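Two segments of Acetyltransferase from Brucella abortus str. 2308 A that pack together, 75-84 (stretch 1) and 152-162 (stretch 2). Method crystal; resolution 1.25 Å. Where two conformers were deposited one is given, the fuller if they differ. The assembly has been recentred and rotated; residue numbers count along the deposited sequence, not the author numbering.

Stretch 1, residues 75-84: LIGGAEKGWY
Stretch 2 (152-162) CLAFGPDMPQG

Two segments distant in sequence can be held together without a single hydrogen bond between them, provided that an aromatic ring and a few aliphatic groups fit closely. The contact between residues 75-84 and 152-162 of this acetyltransferase is a compact example: it buries 440 Å², counted over both sides, and no hydrogen bond crosses it.

The first segment is a hairpin-like excursion. Strand residues Leu75 and Ile76 lead into a type I' turn from Ile76 to Ala79, closed by paired backbone hydrogen bonds, Ile76 N to Ala79 O and Ala79 N to Ile76 O, both 3.0 Å. Gly77 (phi/psi 55/33) and Gly78 (83/1) occupy the positive-phi corners that define this turn. The chain passes through Gly82, also at positive phi (81/20), and is extended again at Trp83 (-106/145) and Tyr84. The second segment leaves a strand at Ala154, bends through Phe155 and Gly156 (-136/-121), and then runs from Pro157 to Gln161 with phi between -58° and -79° and psi between 126° and 160°, an extended, polyproline-like path without regular pairing.

Trp83 covers the most surface. Its CA-to-CB bond points toward the second segment, and chi1 of -79° (m) with chi2 of 75° carries the indole into the bend of that chain. Although the CA atoms of Trp83 and Met159 are 8.3 Å apart, the long side chain closes the gap: Trp83 CZ2 lies 3.4 Å from Met159 CA, and Trp83 CH2 lies 3.5 Å from Met159 CB. Met159 is all-trans (chi1 -165°, chi2 -180°, chi3 174°), which lays it across one face of the ring. Its CG sits 3.6 Å from the centroid of the six-membered ring of Trp83, only 7° off the normal, a CH-pi contact; Met159 SD follows at 4.3 Å from the same centroid and 24° off the normal, a sulfur-aromatic contact. Around the ring, Trp83 CH2 approaches Ala154 CB at 3.9 Å, Trp83 CZ3 comes to 3.6 Å from Leu153 O, and Trp83 NE1 is 3.6 Å from Pro160 CD.

Ile76, buried and in the m,t rotamer (chi1 -61°, chi2 170°), takes up the other end of the methionine: Ile76 CD1 meets Met159 CE at 3.5 Å. The same methyl lies 3.7 Å from Pro160 CG, while Ile76 CG2 is 3.5 Å from Pro160 O and 3.6 Å from Gln161 O.

Pro160, with a C-gamma endo ring, thus touches both Ile76 and Trp83. Lys81 adds an aliphatic contact, its CE 3.5 Å from Pro160 CG, with chi angles m, t, p, p.

Beyond the proline the backbones draw together, the CA atoms of Gly77 and Gly162 being 4.3 Å apart. At Gly162 (141/156) an ideal CB would fall 2.9 Å from Gly77 N, a clash, so the absence of a side chain permits this close approach.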

# COMPACT_ATOMS: atom_id res chain seq x y z
N LEU A 75 -11.42 9.40 -1.28
CA LEU A 75 -12.69 10.08 -1.09
C LEU A 75 -13.78 9.20 -1.68
O LEU A 75 -13.56 8.54 -2.69
CB LEU A 75 -12.71 11.43 -1.79
CG LEU A 75 -11.69 12.44 -1.30
CD1 LEU A 75 -11.77 13.72 -2.11
CD2 LEU A 75 -11.89 12.74 0.17
N ILE A 76 -14.94 9.21 -1.04
CA ILE A 76 -16.11 8.52 -1.58
C ILE A 76 -17.19 9.56 -1.80
O ILE A 76 -17.67 10.17 -0.85
CB ILE A 76 -16.58 7.40 -0.65
CG1 ILE A 76 -15.47 6.35 -0.48
CG2 ILE A 76 -17.86 6.76 -1.20
CD1 ILE A 76 -15.78 5.34 0.61
N GLY A 77 -17.58 9.76 -3.06
CA GLY A 77 -18.50 10.84 -3.38
C GLY A 77 -18.00 12.18 -2.88
O GLY A 77 -18.80 13.05 -2.51
N GLY A 78 -16.69 12.36 -2.88
CA GLY A 78 -16.09 13.61 -2.46
C GLY A 78 -15.91 13.77 -0.97
O GLY A 78 -15.42 14.81 -0.51
N ALA A 79 -16.29 12.76 -0.20
CA ALA A 79 -16.26 12.85 1.26
C ALA A 79 -15.19 11.98 1.89
O ALA A 79 -14.86 10.91 1.38
CB ALA A 79 -17.61 12.48 1.83
N GLU A 80 -14.67 12.45 3.02
CA GLU A 80 -13.76 11.69 3.86
C GLU A 80 -14.58 10.84 4.82
O GLU A 80 -15.30 11.36 5.67
CB GLU A 80 -12.84 12.65 4.61
CG GLU A 80 -12.06 13.56 3.66
CD GLU A 80 -11.25 14.63 4.38
OE1 GLU A 80 -11.63 15.03 5.50
OE2 GLU A 80 -10.23 15.08 3.80
N LYS A 81 -14.50 9.53 4.66
CA LYS A 81 -15.35 8.60 5.39
C LYS A 81 -14.54 7.49 6.07
O LYS A 81 -15.09 6.46 6.42
CB LYS A 81 -16.39 8.00 4.45
CG LYS A 81 -17.20 9.04 3.68
CD LYS A 81 -18.33 8.41 2.85
CE LYS A 81 -19.45 7.86 3.72
NZ LYS A 81 -20.09 8.89 4.60
N GLY A 82 -13.25 7.71 6.24
CA GLY A 82 -12.42 6.74 6.93
C GLY A 82 -11.98 5.57 6.06
O GLY A 82 -11.59 4.53 6.58
N TRP A 83 -12.03 5.76 4.75
CA TRP A 83 -11.61 4.74 3.80
C TRP A 83 -10.27 5.09 3.17
O TRP A 83 -9.96 6.27 2.92
CB TRP A 83 -12.68 4.52 2.73
CG TRP A 83 -13.79 3.66 3.24
CD1 TRP A 83 -14.79 4.02 4.11
CD2 TRP A 83 -13.99 2.27 2.96
NE1 TRP A 83 -15.59 2.94 4.38
CE2 TRP A 83 -15.12 1.85 3.69
CE3 TRP A 83 -13.32 1.33 2.17
CZ2 TRP A 83 -15.60 0.55 3.64
CZ3 TRP A 83 -13.79 0.04 2.12
CH2 TRP A 83 -14.92 -0.34 2.85
N TYR A 84 -9.47 4.05 2.92
CA TYR A 84 -8.11 4.20 2.42
C TYR A 84 -7.92 3.33 1.20
O TYR A 84 -8.66 2.37 0.98
CB TYR A 84 -7.11 3.86 3.54
CG TYR A 84 -7.24 4.83 4.69
CD1 TYR A 84 -8.18 4.62 5.70
CD2 TYR A 84 -6.48 6.00 4.73
CE1 TYR A 84 -8.33 5.53 6.73
CE2 TYR A 84 -6.64 6.91 5.76
CZ TYR A 84 -7.56 6.67 6.76
OH TYR A 84 -7.72 7.57 7.78
N CYS A 152 -12.68 -4.57 -2.01
CA CYS A 152 -13.01 -3.84 -0.80
C CYS A 152 -12.94 -4.70 0.44
O CYS A 152 -13.34 -5.86 0.44
CB CYS A 152 -14.43 -3.28 -0.88
SG CYS A 152 -14.72 -2.09 -2.18
N LEU A 153 -12.41 -4.10 1.51
CA LEU A 153 -12.37 -4.72 2.82
C LEU A 153 -12.95 -3.73 3.82
O LEU A 153 -12.35 -2.68 4.08
CB LEU A 153 -10.94 -5.09 3.21
CG LEU A 153 -10.72 -5.54 4.66
CD1 LEU A 153 -11.54 -6.78 4.99
CD2 LEU A 153 -9.24 -5.81 4.92
N ALA A 154 -14.13 -4.04 4.35
CA ALA A 154 -14.79 -3.15 5.30
C ALA A 154 -14.41 -3.56 6.71
O ALA A 154 -14.42 -4.75 7.04
CB ALA A 154 -16.30 -3.22 5.13
N PHE A 155 -14.08 -2.59 7.55
CA PHE A 155 -13.76 -2.88 8.95
C PHE A 155 -15.00 -2.82 9.84
O PHE A 155 -15.01 -3.36 10.94
CB PHE A 155 -12.66 -1.95 9.46
CG PHE A 155 -11.36 -2.10 8.72
CD1 PHE A 155 -10.92 -3.35 8.32
CD2 PHE A 155 -10.59 -0.99 8.42
CE1 PHE A 155 -9.73 -3.50 7.63
CE2 PHE A 155 -9.39 -1.13 7.74
CZ PHE A 155 -8.96 -2.39 7.34
N GLY A 156 -16.04 -2.17 9.33
CA GLY A 156 -17.35 -2.15 9.96
C GLY A 156 -18.41 -2.35 8.90
O GLY A 156 -18.40 -3.37 8.20
N PRO A 157 -19.32 -1.38 8.75
CA PRO A 157 -20.34 -1.45 7.69
C PRO A 157 -19.73 -1.50 6.30
O PRO A 157 -18.58 -1.06 6.10
CB PRO A 157 -21.12 -0.15 7.87
CG PRO A 157 -20.91 0.23 9.29
CD PRO A 157 -19.51 -0.20 9.61
N ASP A 158 -20.47 -2.03 5.34
CA ASP A 158 -19.98 -2.15 3.97
C ASP A 158 -19.69 -0.78 3.38
O ASP A 158 -20.19 0.24 3.85
CB ASP A 158 -20.96 -2.91 3.09
CG ASP A 158 -20.97 -4.40 3.39
OD1 ASP A 158 -19.91 -5.04 3.22
OD2 ASP A 158 -22.03 -4.92 3.78
N MET A 159 -18.86 -0.77 2.34
CA MET A 159 -18.41 0.47 1.74
C MET A 159 -19.58 1.30 1.27
O MET A 159 -20.43 0.82 0.53
CB MET A 159 -17.49 0.18 0.57
CG MET A 159 -16.71 1.39 0.14
SD MET A 159 -15.64 1.02 -1.25
CE MET A 159 -15.04 2.66 -1.58
N PRO A 160 -19.63 2.56 1.72
CA PRO A 160 -20.70 3.45 1.28
C PRO A 160 -20.60 3.73 -0.21
O PRO A 160 -19.51 3.67 -0.78
CB PRO A 160 -20.44 4.73 2.09
CG PRO A 160 -19.00 4.68 2.40
CD PRO A 160 -18.68 3.24 2.62
N GLN A 161 -21.72 4.04 -0.83
CA GLN A 161 -21.77 4.26 -2.26
C GLN A 161 -21.27 5.65 -2.62
O GLN A 161 -21.39 6.59 -1.83
CB GLN A 161 -23.20 4.07 -2.77
CG GLN A 161 -23.70 2.65 -2.71
CD GLN A 161 -23.07 1.77 -3.77
OE1 GLN A 161 -23.22 2.02 -4.97
NE2 GLN A 161 -22.37 0.73 -3.34
N GLY A 162 -20.73 5.77 -3.83
CA GLY A 162 -20.18 7.02 -4.32
C GLY A 162 -18.91 6.77 -5.11
O GLY A 162 -18.25 5.75 -4.92